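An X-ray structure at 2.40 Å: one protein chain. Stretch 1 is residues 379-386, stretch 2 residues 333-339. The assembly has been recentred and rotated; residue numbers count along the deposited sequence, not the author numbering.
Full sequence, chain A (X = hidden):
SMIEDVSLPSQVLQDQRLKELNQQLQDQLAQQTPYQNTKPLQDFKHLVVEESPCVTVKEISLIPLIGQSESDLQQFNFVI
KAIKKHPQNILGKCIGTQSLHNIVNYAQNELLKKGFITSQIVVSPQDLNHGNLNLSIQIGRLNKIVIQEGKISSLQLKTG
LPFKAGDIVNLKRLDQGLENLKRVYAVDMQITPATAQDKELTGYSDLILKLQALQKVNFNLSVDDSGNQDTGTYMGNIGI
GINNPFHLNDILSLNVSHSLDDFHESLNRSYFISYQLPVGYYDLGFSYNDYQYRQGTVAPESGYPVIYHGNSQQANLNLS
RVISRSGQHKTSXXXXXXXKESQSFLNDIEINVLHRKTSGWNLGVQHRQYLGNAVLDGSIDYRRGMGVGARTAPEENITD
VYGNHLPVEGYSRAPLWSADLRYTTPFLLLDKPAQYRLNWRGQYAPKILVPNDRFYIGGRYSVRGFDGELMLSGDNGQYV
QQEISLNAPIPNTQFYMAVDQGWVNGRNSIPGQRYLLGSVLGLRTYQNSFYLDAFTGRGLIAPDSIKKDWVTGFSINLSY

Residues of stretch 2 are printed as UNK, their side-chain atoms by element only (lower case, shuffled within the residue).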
# COMPACT_ATOMS: atom_id res chain seq x y z
N SER A 379 7.01 1.17 3.77
CA SER A 379 6.93 2.62 3.89
C SER A 379 7.89 3.08 4.98
O SER A 379 8.31 2.29 5.83
CB SER A 379 5.50 3.09 4.20
OG SER A 379 5.00 2.44 5.36
N ILE A 380 8.23 4.36 4.92
CA ILE A 380 8.96 5.04 5.99
C ILE A 380 8.26 6.37 6.23
O ILE A 380 7.90 7.07 5.28
CB ILE A 380 10.45 5.24 5.65
CG1 ILE A 380 11.05 3.95 5.10
CG2 ILE A 380 11.21 5.68 6.89
CD1 ILE A 380 12.26 4.16 4.23
N ASP A 381 8.07 6.70 7.50
CA ASP A 381 7.24 7.83 7.90
C ASP A 381 8.00 8.70 8.89
O ASP A 381 8.69 8.19 9.78
CB ASP A 381 5.92 7.33 8.52
CG ASP A 381 5.01 8.45 8.98
OD1 ASP A 381 5.21 8.97 10.10
OD2 ASP A 381 4.09 8.82 8.22
N TYR A 382 7.88 10.02 8.72
CA TYR A 382 8.42 11.00 9.65
C TYR A 382 7.25 11.76 10.26
O TYR A 382 6.44 12.34 9.53
CB TYR A 382 9.38 11.96 8.96
CG TYR A 382 10.01 12.98 9.89
CD1 TYR A 382 11.13 12.65 10.64
CD2 TYR A 382 9.49 14.26 10.01
CE1 TYR A 382 11.71 13.57 11.50
CE2 TYR A 382 10.07 15.19 10.86
CZ TYR A 382 11.18 14.84 11.60
OH TYR A 382 11.76 15.76 12.45
N ARG A 383 7.17 11.75 11.59
CA ARG A 383 6.06 12.38 12.30
C ARG A 383 6.59 13.48 13.21
O ARG A 383 7.67 13.35 13.80
CB ARG A 383 5.27 11.34 13.10
CG ARG A 383 3.93 11.85 13.61
CD ARG A 383 3.93 11.97 15.11
NE ARG A 383 3.44 10.76 15.77
CZ ARG A 383 3.43 10.58 17.08
NH1 ARG A 383 3.89 11.53 17.88
NH2 ARG A 383 2.97 9.45 17.60
N ARG A 384 5.81 14.55 13.32
CA ARG A 384 6.09 15.66 14.22
C ARG A 384 4.77 16.12 14.82
O ARG A 384 3.81 16.35 14.07
CB ARG A 384 6.77 16.82 13.50
CG ARG A 384 8.28 16.69 13.40
CD ARG A 384 8.96 17.45 14.51
NE ARG A 384 8.56 18.86 14.51
CZ ARG A 384 9.12 19.79 13.75
NH1 ARG A 384 10.10 19.48 12.92
NH2 ARG A 384 8.68 21.04 13.81
N GLY A 385 4.71 16.25 16.13
CA GLY A 385 3.46 16.55 16.80
C GLY A 385 3.64 17.51 17.96
O GLY A 385 4.67 17.52 18.64
N MSE A 386 2.61 18.32 18.18
CA MSE A 386 2.55 19.25 19.32
C MSE A 386 1.87 18.58 20.52
O MSE A 386 1.35 17.48 20.40
CB MSE A 386 1.79 20.52 18.96
CG MSE A 386 2.23 21.20 17.67
SE MSE A 386 1.67 23.08 17.62
CE MSE A 386 0.31 22.99 16.23
N UNK A 333 4.75 9.43 -2.58
CA UNK A 333 5.01 10.22 -1.39
C UNK A 333 3.68 10.68 -0.83
O UNK A 333 2.71 10.90 -1.58
c UNK A 333 5.93 11.43 -1.69
c UNK A 333 7.31 10.94 -2.11
c UNK A 333 5.33 12.32 -2.76
N UNK A 334 3.61 10.83 0.49
CA UNK A 334 2.35 11.22 1.12
C UNK A 334 2.61 12.21 2.24
O UNK A 334 3.73 12.35 2.74
c UNK A 334 2.26 9.25 2.76
o UNK A 334 4.14 7.12 5.79
c UNK A 334 3.76 7.50 3.48
c UNK A 334 2.65 8.86 5.11
c UNK A 334 2.02 9.56 4.09
c UNK A 334 3.52 7.83 4.80
c UNK A 334 1.57 10.01 1.65
c UNK A 334 3.13 8.21 2.47
N UNK A 335 1.54 12.89 2.64
CA UNK A 335 1.54 13.75 3.81
C UNK A 335 0.25 13.59 4.59
O UNK A 335 -0.83 13.52 3.99
N UNK A 336 0.34 13.52 5.92
CA UNK A 336 -0.83 13.39 6.78
C UNK A 336 -0.94 14.59 7.71
O UNK A 336 0.07 15.13 8.16
c UNK A 336 -0.78 10.81 6.87
c UNK A 336 -0.77 12.12 7.63
c UNK A 336 -0.36 8.34 7.10
c UNK A 336 -0.66 9.64 7.83
n UNK A 336 0.54 7.47 7.91
N UNK A 337 -2.18 15.00 7.98
CA UNK A 337 -2.49 15.94 9.05
C UNK A 337 -3.39 15.23 10.05
O UNK A 337 -4.37 14.59 9.65
c UNK A 337 -3.08 19.44 7.44
c UNK A 337 -3.18 17.19 8.51
c UNK A 337 -1.00 18.39 8.33
c UNK A 337 -2.34 18.14 7.66
N UNK A 338 -3.06 15.32 11.33
CA UNK A 338 -3.83 14.63 12.36
C UNK A 338 -4.06 15.54 13.55
O UNK A 338 -3.25 16.41 13.87
c UNK A 338 0.55 13.72 13.75
c UNK A 338 -0.76 13.91 15.75
c UNK A 338 -3.12 13.33 12.82
c UNK A 338 -1.91 13.72 15.01
c UNK A 338 0.47 13.90 15.11
o UNK A 338 1.62 14.09 15.85
c UNK A 338 -0.61 13.54 13.01
c UNK A 338 -1.86 13.54 13.63
N UNK A 339 -5.19 15.31 14.23
CA UNK A 339 -5.52 15.95 15.49
C UNK A 339 -6.11 14.91 16.43
O UNK A 339 -7.00 14.15 16.03
c UNK A 339 -8.43 17.85 18.29
n UNK A 339 -8.19 17.17 17.18
c UNK A 339 -6.52 17.11 15.30
c UNK A 339 -6.60 18.66 17.38
c UNK A 339 -7.05 17.66 16.58
n UNK A 339 -7.47 18.75 18.44

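Position 333 carries three side-chain carbons, one bonded to CA and bearing the other two, a fork at the first atom with no heteroatom. None comes near stretch 1; the position is out of its reach. A beta-branched, all-carbon side chain of this size is valine, Val333.

Position 334 has one carbon leading into a six-membered carbon ring that bears a single oxygen. Its CA-to-CB bond points sideways, but with chi1 at 64° (p) the end of the side chain comes nearer stretch 1, and the terminal oxygen lies 3.0 Å from Asp381 OD2. A phenol ring identifies Tyr334. Its OH donates a hydrogen bond to Asp381 OD2, which lies at the ring edge, near the ring plane, as suits an in-plane hydroxyl donor.

Position 335 has no side-chain atoms at all and is Gly335. A CB here would point away from stretch 1.

Position 336 shows four carbons in an unbranched row ending in nitrogen. The chain starts toward stretch 1 and its nitrogen comes within 3.8 Å of Asp381 OD2. This is Lys336, and the opposite charges of Lys336 NZ and Asp381 OD2 form a salt bridge, though a long one.

Position 337 has four carbons, forked at the second, and is out of reach of stretch 1. The gamma-branched hydrocarbon is leucine, Leu337, on the surface.

Position 338 again has one carbon, a six-carbon ring and one oxygen, now with CA-to-CB directed toward stretch 1. The phenol ring makes this Tyr338; its OH lies 3.2 Å from Arg383 CD and 3.2 Å from Gly385 CA. Its hydroxyl packs against the strand where Gly385 has no side chain: an ideal CB on Gly385 would sit 2.2 Å from Tyr338 OH, a clash.

Position 339 bears one carbon and a five-membered ring of three carbons and two nitrogens. This imidazole, His339, is out of reach of stretch 1.

The two strands run in roughly the same direction, at 32°, with a closest axial approach of 9.0 Å. At that spacing side chains must bridge the gap, and the contact, 266 Å² in all, rests chiefly on two tyrosines. At one end Asp381, buried, offers OD2 to both Tyr334 and Lys336, while its OD1 is hydrogen-bonded elsewhere in the structure. At the other, Tyr338 makes the larger contribution by packing, its ring end fitting beside the aliphatic part of Arg383 and the bare backbone of Gly385.

Stretch 2 (333-339) VYGKLYH
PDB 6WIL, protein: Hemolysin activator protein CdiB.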